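Local coordinates for protein aspartate aminotransferase, mitochondrial (Trypanosoma brucei brucei, PDB 4W5K) that probably transfers amino groups between L-aspartate and 2-oxoglutarate, working as a homodimer with pyridoxal 5'-phosphate as cofactor, at residues A54-V65 with N284-S295; F71-F80 with H252-S260. The protein carries 1 engineered substitution. All coordinates share one frame; numbering follows the deposited sequence.

Contact 1. Residues A54-V65 with N284-S295; sequences ATLGTNMDYAPV and NPPLYGAWVVSS. With PLP (pyridoxal-5'-phosphate), chain F.
Gly57 lies flat against the Trp291 indole, in a loop-on-helix contact at the subunit interface of this fold type I aminotransferase. Its N sits 3.3 Å above the indole plane, over the centre, and its CA makes a CH-pi contact 3.8 Å from the centroid of the five-membered ring. Asn59 O meets the same indole at its edge, 3.3 Å from CZ2, while Leu287 CB backs the opposite face. Leu56 packs its CB on Trp291 CE3, its CD1 on Tyr288 CE2 and its CD2 on Val292 CG2.

Packing is also close where Ala63 CB meets Leu287 CD2 and Ala63 O meets Asn284 CB. The Asn284 side chain crosses that of Tyr62 at about a right angle, the amide plane turned 60° from the ring, with Asn284 OD1 3.2 Å from Tyr62 CD1. One water links the segments, accepting from Ala63 N and donating to Asn284 OD1 and Pro285 O. Beyond it, Tyr62 OH donates to O3P of the cofactor held by the second subunit, 2.6 Å away, so this loop completes the neighbour's phosphate site.

Toward solvent, exposed Thr55 is held chiefly through its backbone: its N donates to Ser295 OG over 3.0 Å, nearly straight at 167°.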
loop_
_atom_site.group_PDB
_atom_site.type_symbol
_atom_site.label_atom_id
_atom_site.label_comp_id
_atom_site.label_asym_id
_atom_site.label_seq_id
_atom_site.Cartn_x
_atom_site.Cartn_y
_atom_site.Cartn_z
ATOM N N ALA A 54 11.088 16.510 -10.987
ATOM C CA ALA A 54 11.706 15.265 -10.538
ATOM C C ALA A 54 11.798 14.290 -11.704
ATOM O O ALA A 54 10.944 14.292 -12.601
ATOM C CB ALA A 54 10.918 14.639 -9.380
ATOM N N THR A 55 12.842 13.469 -11.686
ATOM C CA THR A 55 13.027 12.434 -12.710
ATOM C C THR A 55 12.480 11.071 -12.259
ATOM O O THR A 55 12.851 10.579 -11.199
ATOM C CB THR A 55 14.511 12.284 -13.068
ATOM O OG1 THR A 55 14.983 13.493 -13.668
ATOM C CG2 THR A 55 14.698 11.115 -14.059
ATOM N N LEU A 56 11.575 10.474 -13.036
ATOM C CA LEU A 56 11.040 9.164 -12.660
ATOM C C LEU A 56 11.925 8.059 -13.204
ATOM O O LEU A 56 12.653 8.278 -14.167
ATOM C CB LEU A 56 9.610 8.980 -13.172
ATOM C CG LEU A 56 8.649 10.142 -12.911
ATOM C CD1 LEU A 56 7.284 9.789 -13.457
ATOM C CD2 LEU A 56 8.589 10.392 -11.412
ATOM N N GLY A 57 11.855 6.874 -12.588
ATOM C CA GLY A 57 12.471 5.690 -13.182
ATOM C C GLY A 57 11.786 5.295 -14.475
ATOM O O GLY A 57 10.705 5.794 -14.792
ATOM N N THR A 58 12.400 4.373 -15.214
ATOM C CA THR A 58 11.924 3.988 -16.542
ATOM C C THR A 58 11.352 2.571 -16.561
ATOM O O THR A 58 10.832 2.120 -17.576
ATOM C CB THR A 58 13.050 4.032 -17.571
ATOM O OG1 THR A 58 14.079 3.124 -17.158
ATOM C CG2 THR A 58 13.627 5.452 -17.687
ATOM N N ASN A 59 11.534 1.891 -15.448
ATOM C CA ASN A 59 11.211 0.477 -15.266
ATOM C C ASN A 59 10.067 0.385 -14.247
ATOM O O ASN A 59 10.162 0.978 -13.169
ATOM C CB ASN A 59 12.484 -0.267 -14.795
ATOM C CG ASN A 59 12.247 -1.720 -14.458
ATOM O OD1 ASN A 59 11.114 -2.161 -14.338
ATOM N ND2 ASN A 59 13.336 -2.477 -14.292
ATOM N N MET A 60 8.988 -0.334 -14.565
ATOM C CA MET A 60 7.898 -0.483 -13.581
ATOM C C MET A 60 8.013 -1.805 -12.807
ATOM O O MET A 60 7.042 -2.227 -12.187
ATOM C CB MET A 60 6.527 -0.416 -14.263
ATOM C CG MET A 60 6.235 0.899 -14.980
ATOM S SD MET A 60 4.580 0.919 -15.692
ATOM C CE MET A 60 4.570 2.569 -16.404
ATOM N N ASP A 61 9.188 -2.435 -12.844
ATOM C CA ASP A 61 9.433 -3.634 -12.028
ATOM C C ASP A 61 9.114 -3.364 -10.557
ATOM O O ASP A 61 9.179 -2.215 -10.080
ATOM C CB ASP A 61 10.892 -4.098 -12.103
ATOM C CG ASP A 61 11.219 -4.923 -13.348
ATOM O OD1 ASP A 61 10.331 -5.223 -14.181
ATOM O OD2 ASP A 61 12.417 -5.254 -13.486
ATOM N N TYR A 62 8.808 -4.418 -9.817
ATOM C CA TYR A 62 8.627 -4.281 -8.373
ATOM C C TYR A 62 9.844 -3.664 -7.700
ATOM O O TYR A 62 10.982 -4.022 -8.037
ATOM C CB TYR A 62 8.400 -5.650 -7.757
ATOM C CG TYR A 62 7.165 -6.389 -8.177
ATOM C CD1 TYR A 62 5.902 -5.927 -7.818
ATOM C CD2 TYR A 62 7.265 -7.585 -8.875
ATOM C CE1 TYR A 62 4.773 -6.636 -8.151
ATOM C CE2 TYR A 62 6.137 -8.313 -9.215
ATOM C CZ TYR A 62 4.894 -7.834 -8.832
ATOM O OH TYR A 62 3.784 -8.583 -9.138
ATOM N N ALA A 63 9.610 -2.756 -6.759
ATOM C CA ALA A 63 10.661 -2.340 -5.832
ATOM C C ALA A 63 10.987 -3.498 -4.888
ATOM O O ALA A 63 10.194 -4.442 -4.758
ATOM C CB ALA A 63 10.215 -1.089 -5.016
ATOM N N PRO A 64 12.153 -3.432 -4.211
ATOM C CA PRO A 64 12.357 -4.394 -3.125
ATOM C C PRO A 64 11.274 -4.290 -2.070
ATOM O O PRO A 64 10.629 -3.255 -1.923
ATOM C CB PRO A 64 13.727 -4.008 -2.538
ATOM C CG PRO A 64 14.411 -3.215 -3.639
ATOM C CD PRO A 64 13.293 -2.499 -4.353
ATOM N N VAL A 65 11.085 -5.376 -1.319
ATOM C CA VAL A 65 10.084 -5.373 -0.249
ATOM C C VAL A 65 10.219 -4.187 0.716
ATOM O O VAL A 65 9.217 -3.592 1.122
ATOM C CB VAL A 65 10.179 -6.705 0.573
ATOM C CG1 VAL A 65 11.560 -6.860 1.183
ATOM C CG2 VAL A 65 9.123 -6.743 1.657
ATOM N N ASN A 284 5.168 -5.293 -1.716
ATOM C CA ASN A 284 6.217 -4.294 -1.902
ATOM C C ASN A 284 5.557 -2.939 -2.237
ATOM O O ASN A 284 4.386 -2.898 -2.581
ATOM C CB ASN A 284 7.210 -4.759 -2.979
ATOM C CG ASN A 284 6.516 -5.259 -4.223
ATOM O OD1 ASN A 284 5.874 -4.486 -4.906
ATOM N ND2 ASN A 284 6.599 -6.571 -4.489
ATOM N N PRO A 285 6.264 -1.827 -1.996
ATOM C CA PRO A 285 5.599 -0.518 -1.989
ATOM C C PRO A 285 5.585 0.169 -3.371
ATOM O O PRO A 285 6.398 -0.128 -4.227
ATOM C CB PRO A 285 6.433 0.277 -0.953
ATOM C CG PRO A 285 7.856 -0.251 -1.225
ATOM C CD PRO A 285 7.660 -1.742 -1.521
ATOM N N PRO A 286 4.695 1.159 -3.541
ATOM C CA PRO A 286 4.529 1.855 -4.820
ATOM C C PRO A 286 5.722 2.740 -5.151
ATOM O O PRO A 286 6.249 3.501 -4.308
ATOM C CB PRO A 286 3.250 2.666 -4.621
ATOM C CG PRO A 286 3.104 2.833 -3.109
ATOM C CD PRO A 286 3.710 1.571 -2.526
ATOM N N LEU A 287 6.137 2.635 -6.404
ATOM C CA LEU A 287 7.313 3.319 -6.930
ATOM C C LEU A 287 7.278 4.839 -6.959
ATOM O O LEU A 287 8.315 5.472 -6.727
ATOM C CB LEU A 287 7.552 2.874 -8.369
ATOM C CG LEU A 287 7.928 1.410 -8.599
ATOM C CD1 LEU A 287 7.699 1.097 -10.051
ATOM C CD2 LEU A 287 9.388 1.158 -8.207
ATOM N N TYR A 288 6.130 5.419 -7.319
ATOM C CA TYR A 288 6.105 6.807 -7.828
ATOM C C TYR A 288 6.640 7.816 -6.818
ATOM O O TYR A 288 7.522 8.624 -7.133
ATOM C CB TYR A 288 4.685 7.195 -8.242
ATOM C CG TYR A 288 4.588 8.562 -8.894
ATOM C CD1 TYR A 288 4.330 9.686 -8.135
ATOM C CD2 TYR A 288 4.749 8.714 -10.259
ATOM C CE1 TYR A 288 4.224 10.925 -8.709
ATOM C CE2 TYR A 288 4.649 9.950 -10.844
ATOM C CZ TYR A 288 4.391 11.053 -10.056
ATOM O OH TYR A 288 4.278 12.317 -10.597
ATOM N N GLY A 289 6.105 7.747 -5.597
ATOM C CA GLY A 289 6.514 8.681 -4.551
ATOM C C GLY A 289 8.002 8.558 -4.257
ATOM O O GLY A 289 8.706 9.561 -4.127
ATOM N N ALA A 290 8.483 7.323 -4.170
ATOM C CA ALA A 290 9.882 7.056 -3.857
ATOM C C ALA A 290 10.818 7.581 -4.935
ATOM O O ALA A 290 11.877 8.121 -4.628
ATOM C CB ALA A 290 10.101 5.535 -3.635
ATOM N N TRP A 291 10.423 7.448 -6.200
ATOM C CA TRP A 291 11.181 8.016 -7.298
ATOM C C TRP A 291 11.349 9.523 -7.146
ATOM O O TRP A 291 12.444 10.071 -7.281
ATOM C CB TRP A 291 10.473 7.764 -8.622
ATOM C CG TRP A 291 10.655 6.418 -9.223
ATOM C CD1 TRP A 291 11.648 5.510 -8.973
ATOM C CD2 TRP A 291 9.803 5.841 -10.215
ATOM N NE1 TRP A 291 11.462 4.389 -9.785
ATOM C CE2 TRP A 291 10.336 4.579 -10.547
ATOM C CE3 TRP A 291 8.639 6.278 -10.860
ATOM C CZ2 TRP A 291 9.730 3.734 -11.493
ATOM C CZ3 TRP A 291 8.046 5.446 -11.804
ATOM C CH2 TRP A 291 8.594 4.190 -12.108
ATOM N N VAL A 292 10.231 10.171 -6.858
ATOM C CA VAL A 292 10.168 11.633 -6.774
ATOM C C VAL A 292 11.015 12.157 -5.615
ATOM O O VAL A 292 11.814 13.083 -5.793
ATOM C CB VAL A 292 8.720 12.113 -6.601
ATOM C CG1 VAL A 292 8.689 13.610 -6.160
ATOM C CG2 VAL A 292 7.946 11.917 -7.889
ATOM N N VAL A 293 10.857 11.539 -4.442
ATOM C CA VAL A 293 11.557 12.033 -3.250
ATOM C C VAL A 293 13.056 11.760 -3.411
ATOM O O VAL A 293 13.881 12.631 -3.143
ATOM C CB VAL A 293 10.982 11.410 -1.982
ATOM C CG1 VAL A 293 11.865 11.701 -0.763
ATOM C CG2 VAL A 293 9.575 11.972 -1.727
ATOM N N SER A 294 13.406 10.576 -3.915
ATOM C CA SER A 294 14.818 10.240 -4.090
ATOM C C SER A 294 15.501 11.177 -5.102
ATOM O O SER A 294 16.641 11.633 -4.892
ATOM C CB SER A 294 14.954 8.766 -4.507
ATOM O OG SER A 294 16.308 8.440 -4.773
ATOM N N SER A 295 14.789 11.481 -6.183
ATOM C CA SER A 295 15.283 12.359 -7.227
ATOM C C SER A 295 15.527 13.766 -6.690
ATOM O O SER A 295 16.542 14.393 -6.982
ATOM C CB SER A 295 14.288 12.403 -8.378
ATOM O OG SER A 295 14.643 13.396 -9.327
HETATM N N1 PLP F . -1.148 -14.192 -6.797
HETATM C C2 PLP F . -0.341 -14.834 -7.709
HETATM C C2A PLP F . -0.722 -16.203 -8.193
HETATM C C3 PLP F . 0.826 -14.234 -8.185
HETATM O O3 PLP F . 1.628 -14.885 -9.112
HETATM C C4 PLP F . 1.166 -12.959 -7.751
HETATM C C4A PLP F . 2.216 -12.222 -8.521
HETATM O O4A PLP F . 3.379 -12.619 -8.446
HETATM C C5 PLP F . 0.364 -12.310 -6.818
HETATM C C6 PLP F . -0.803 -12.929 -6.369
HETATM C C5A PLP F . 0.721 -10.932 -6.289
HETATM O O4P PLP F . 0.552 -9.981 -7.300
HETATM P P PLP F . 0.561 -8.428 -7.030
HETATM O O1P PLP F . 0.356 -8.134 -5.561
HETATM O O2P PLP F . -0.507 -7.865 -7.916
HETATM O O3P PLP F . 1.879 -7.918 -7.489
HETATM O O HOH W 1 6.999 -2.261 -5.981
#

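Contact 2. Residues F71-F80 with H252-S260; sequences FVEEAQKLCF and HRCGALHIS. With PLP (pyridoxal-5'-phosphate), chain C.
Phe80 and His258 form the aromatic end of this helix-on-strand contact, a T-shaped pair in which the phenyl edge points at the imidazole face. The ring planes stand 79° apart with centroids 5.4 Å from each other, and Phe80 CE2 comes to 3.7 Å from His258 CG. On the helix, Gln76 lays its CG 3.6 Å from His258 CE1. The polar ends look elsewhere: Gln76 NE2 and His258 ND1 both bond Ser94 OG, and His258 NE2 bonds Gln241 OE1, which fixes the rotation of the imidazole.

Sulfur contacts follow. Cys254 turns its sulfur anti to the backbone N (chi1 -177°), which carries SG obliquely to the Phe71 ring, 3.5 Å from CE1. Cys79 SG also stands obliquely to the His258 ring, 4.9 Å from its centroid.

Apolar packing is close midway along, where Ala75 CB meets Ala256 CB at 3.8 Å and two small residues let helix and strand come near. Beside it, Gly255 O reaches the edge of Phe71. No hydrogen bond joins the two segments.

Charged groups act within or beyond the two segments: Lys77 NZ bridges to Glu74 OE2 along the helix, and ahead of the strand Arg253, which takes no part in the helix packing, grips the cofactor phosphate, NH1 on O1P and NH2 on O2P, the latter at 2.8 Å. Helix 71-80 thus packs on one face of the large-domain sheet, whose other face meets helix 99-110 through Leu257 and Ile259, the layered alpha-beta-alpha build of fold type I pyridoxal-phosphate enzymes.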
loop_
_atom_site.group_PDB
_atom_site.type_symbol
_atom_site.label_atom_id
_atom_site.label_comp_id
_atom_site.label_asym_id
_atom_site.label_seq_id
_atom_site.Cartn_x
_atom_site.Cartn_y
_atom_site.Cartn_z
ATOM N N PHE A 71 15.853 5.803 -1.982
ATOM C CA PHE A 71 14.794 6.549 -1.278
ATOM C C PHE A 71 14.923 6.358 0.231
ATOM O O PHE A 71 14.842 7.310 1.013
ATOM C CB PHE A 71 13.401 6.092 -1.744
ATOM C CG PHE A 71 12.287 6.502 -0.831
ATOM C CD1 PHE A 71 11.782 7.806 -0.867
ATOM C CD2 PHE A 71 11.763 5.606 0.093
ATOM C CE1 PHE A 71 10.745 8.184 -0.007
ATOM C CE2 PHE A 71 10.739 5.970 0.956
ATOM C CZ PHE A 71 10.233 7.282 0.919
ATOM N N VAL A 72 15.093 5.113 0.652
ATOM C CA VAL A 72 15.161 4.856 2.091
ATOM C C VAL A 72 16.367 5.573 2.707
ATOM O O VAL A 72 16.258 6.165 3.782
ATOM C CB VAL A 72 15.209 3.338 2.393
ATOM C CG1 VAL A 72 15.419 3.103 3.902
ATOM C CG2 VAL A 72 13.918 2.663 1.912
ATOM N N GLU A 73 17.508 5.510 2.029
ATOM C CA GLU A 73 18.708 6.207 2.477
ATOM C C GLU A 73 18.483 7.721 2.617
ATOM O O GLU A 73 18.876 8.320 3.635
ATOM C CB GLU A 73 19.851 5.939 1.501
ATOM C CG GLU A 73 21.171 6.564 1.879
ATOM C CD GLU A 73 22.296 6.071 0.996
ATOM O OE1 GLU A 73 23.317 6.777 0.884
ATOM O OE2 GLU A 73 22.150 4.971 0.413
ATOM N N GLU A 74 17.859 8.332 1.608
ATOM C CA GLU A 74 17.579 9.773 1.667
ATOM C C GLU A 74 16.543 10.109 2.753
ATOM O O GLU A 74 16.665 11.139 3.420
ATOM C CB GLU A 74 17.093 10.303 0.310
ATOM C CG GLU A 74 18.147 10.284 -0.809
ATOM C CD GLU A 74 19.466 10.923 -0.413
ATOM O OE1 GLU A 74 19.464 12.105 0.008
ATOM O OE2 GLU A 74 20.510 10.242 -0.542
ATOM N N ALA A 75 15.541 9.251 2.933
ATOM C CA ALA A 75 14.553 9.453 3.999
ATOM C C ALA A 75 15.223 9.453 5.370
ATOM O O ALA A 75 14.944 10.325 6.204
ATOM C CB ALA A 75 13.473 8.393 3.949
ATOM N N GLN A 76 16.103 8.476 5.600
ATOM C CA GLN A 76 16.893 8.452 6.837
ATOM C C GLN A 76 17.662 9.748 7.067
ATOM O O GLN A 76 17.645 10.314 8.177
ATOM C CB GLN A 76 17.902 7.309 6.807
ATOM C CG GLN A 76 17.298 5.936 6.838
ATOM C CD GLN A 76 18.378 4.872 6.710
ATOM O OE1 GLN A 76 19.304 5.012 5.910
ATOM N NE2 GLN A 76 18.308 3.846 7.552
ATOM N N LYS A 77 18.385 10.185 6.041
ATOM C CA LYS A 77 19.236 11.369 6.176
ATOM C C LYS A 77 18.414 12.640 6.420
ATOM O O LYS A 77 18.843 13.537 7.175
ATOM C CB LYS A 77 20.127 11.534 4.941
ATOM C CG LYS A 77 21.229 10.473 4.855
ATOM C CD LYS A 77 22.240 10.764 3.755
ATOM C CE LYS A 77 21.591 10.794 2.386
ATOM N NZ LYS A 77 22.608 10.844 1.283
ATOM N N LEU A 78 17.240 12.714 5.793
ATOM C CA LEU A 78 16.356 13.876 5.969
ATOM C C LEU A 78 15.782 13.884 7.384
ATOM O O LEU A 78 15.703 14.938 8.027
ATOM C CB LEU A 78 15.219 13.874 4.927
ATOM C CG LEU A 78 14.150 14.960 5.127
ATOM C CD1 LEU A 78 14.736 16.351 4.915
ATOM C CD2 LEU A 78 12.961 14.718 4.199
ATOM N N CYS A 79 15.422 12.703 7.890
ATOM C CA CYS A 79 14.837 12.587 9.229
ATOM C C CYS A 79 15.866 12.929 10.309
ATOM O O CYS A 79 15.625 13.791 11.190
ATOM C CB CYS A 79 14.276 11.165 9.457
ATOM S SG CYS A 79 13.615 10.927 11.147
ATOM N N PHE A 80 17.044 12.298 10.237
ATOM C CA PHE A 80 17.976 12.326 11.365
ATOM C C PHE A 80 19.110 13.338 11.193
ATOM O O PHE A 80 19.815 13.657 12.155
ATOM C CB PHE A 80 18.528 10.898 11.614
ATOM C CG PHE A 80 17.481 9.938 12.101
ATOM C CD1 PHE A 80 17.028 10.003 13.410
ATOM C CD2 PHE A 80 16.920 8.984 11.247
ATOM C CE1 PHE A 80 16.056 9.145 13.879
ATOM C CE2 PHE A 80 15.934 8.112 11.706
ATOM C CZ PHE A 80 15.504 8.198 13.037
ATOM N N HIS A 252 -0.087 9.368 -3.558
ATOM C CA HIS A 252 0.876 8.396 -4.076
ATOM C C HIS A 252 1.425 7.440 -2.989
ATOM O O HIS A 252 2.105 6.453 -3.316
ATOM C CB HIS A 252 1.993 9.134 -4.809
ATOM C CG HIS A 252 1.565 9.674 -6.138
ATOM N ND1 HIS A 252 1.086 8.861 -7.144
ATOM C CD2 HIS A 252 1.525 10.939 -6.628
ATOM C CE1 HIS A 252 0.793 9.597 -8.205
ATOM N NE2 HIS A 252 1.053 10.866 -7.915
ATOM N N ARG A 253 1.085 7.744 -1.739
ATOM C CA ARG A 253 1.307 6.900 -0.556
ATOM C C ARG A 253 2.782 6.631 -0.301
ATOM O O ARG A 253 3.254 5.483 -0.417
ATOM C CB ARG A 253 0.550 5.570 -0.697
ATOM C CG ARG A 253 -0.922 5.694 -1.135
ATOM C CD ARG A 253 -1.700 6.766 -0.319
ATOM N NE ARG A 253 -1.805 6.407 1.102
ATOM C CZ ARG A 253 -1.362 7.160 2.105
ATOM N NH1 ARG A 253 -0.768 8.333 1.878
ATOM N NH2 ARG A 253 -1.497 6.732 3.365
ATOM N N CYS A 254 3.484 7.688 0.100
ATOM C CA CYS A 254 4.922 7.648 0.235
ATOM C C CYS A 254 5.313 8.030 1.657
ATOM O O CYS A 254 4.975 9.127 2.118
ATOM C CB CYS A 254 5.570 8.613 -0.760
ATOM S SG CYS A 254 7.353 8.595 -0.765
ATOM N N GLY A 255 5.985 7.112 2.337
ATOM C CA GLY A 255 6.538 7.391 3.667
ATOM C C GLY A 255 7.691 6.453 3.988
ATOM O O GLY A 255 8.085 5.621 3.142
ATOM N N ALA A 256 8.245 6.595 5.194
ATOM C CA ALA A 256 9.275 5.666 5.672
ATOM C C ALA A 256 9.106 5.434 7.173
ATOM O O ALA A 256 8.531 6.251 7.893
ATOM C CB ALA A 256 10.696 6.213 5.365
ATOM N N LEU A 257 9.629 4.303 7.611
ATOM C CA LEU A 257 9.644 3.875 8.999
ATOM C C LEU A 257 11.085 3.679 9.438
ATOM O O LEU A 257 11.876 3.108 8.694
ATOM C CB LEU A 257 8.843 2.579 9.145
ATOM C CG LEU A 257 8.953 1.846 10.482
ATOM C CD1 LEU A 257 8.358 2.700 11.602
ATOM C CD2 LEU A 257 8.186 0.555 10.371
ATOM N N HIS A 258 11.429 4.120 10.657
ATOM C CA HIS A 258 12.797 4.008 11.171
ATOM C C HIS A 258 12.730 3.483 12.590
ATOM O O HIS A 258 11.919 3.994 13.368
ATOM C CB HIS A 258 13.508 5.375 11.180
ATOM C CG HIS A 258 13.425 6.100 9.873
ATOM N ND1 HIS A 258 14.181 5.752 8.772
ATOM C CD2 HIS A 258 12.683 7.173 9.503
ATOM C CE1 HIS A 258 13.903 6.580 7.776
ATOM N NE2 HIS A 258 12.992 7.449 8.194
ATOM N N ILE A 259 13.530 2.470 12.911
ATOM C CA ILE A 259 13.681 2.017 14.292
ATOM C C ILE A 259 15.154 1.986 14.679
ATOM O O ILE A 259 15.947 1.242 14.110
ATOM C CB ILE A 259 13.089 0.595 14.548
ATOM C CG1 ILE A 259 11.641 0.481 14.031
ATOM C CG2 ILE A 259 13.234 0.229 16.051
ATOM C CD1 ILE A 259 11.558 -0.133 12.618
ATOM N N SER A 260 15.529 2.766 15.681
ATOM C CA SER A 260 16.907 2.701 16.159
ATOM C C SER A 260 17.099 1.526 17.102
ATOM O O SER A 260 16.168 1.092 17.772
ATOM C CB SER A 260 17.317 3.991 16.863
ATOM O OG SER A 260 16.593 4.176 18.069
HETATM N N1 PLP C . -0.237 11.038 11.220
HETATM C C2 PLP C . -0.720 12.324 11.274
HETATM C C2A PLP C . -0.541 13.093 12.543
HETATM C C3 PLP C . -1.358 12.890 10.171
HETATM O O3 PLP C . -1.863 14.162 10.209
HETATM C C4 PLP C . -1.502 12.151 9.005
HETATM C C4A PLP C . -1.981 12.861 7.769
HETATM O O4A PLP C . -3.185 13.115 7.660
HETATM C C5 PLP C . -1.012 10.847 8.947
HETATM C C6 PLP C . -0.363 10.301 10.057
HETATM C C5A PLP C . -1.182 10.005 7.691
HETATM O O4P PLP C . -0.276 10.401 6.699
HETATM P P PLP C . -0.134 9.625 5.357
HETATM O O1P PLP C . -1.054 10.193 4.319
HETATM O O2P PLP C . -0.427 8.161 5.578
HETATM O O3P PLP C . 1.309 9.826 4.956
#

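From the N terminus the chain first lays down loop 54-65, then helix 71-80, and next runs through most of the large-domain sheet before arriving at 252-260. There contact 2 closes a loop of 171 residues. Helix 264-282 follows, and at 284-295 the chain returns to its earlier loop, so contact 1 closes a longer circuit of 218 residues that encloses contact 2 entirely. The two contacts touch through helix 287-297: Ala290 CA packs 3.6 Å from Phe71 CD1, and Tyr288 CE1 lies 3.3 Å from His252 NE2. Contact 2 binds helix to sheet beside this subunit's own cofactor, while contact 1 carries a loop toward the cofactor of the second subunit.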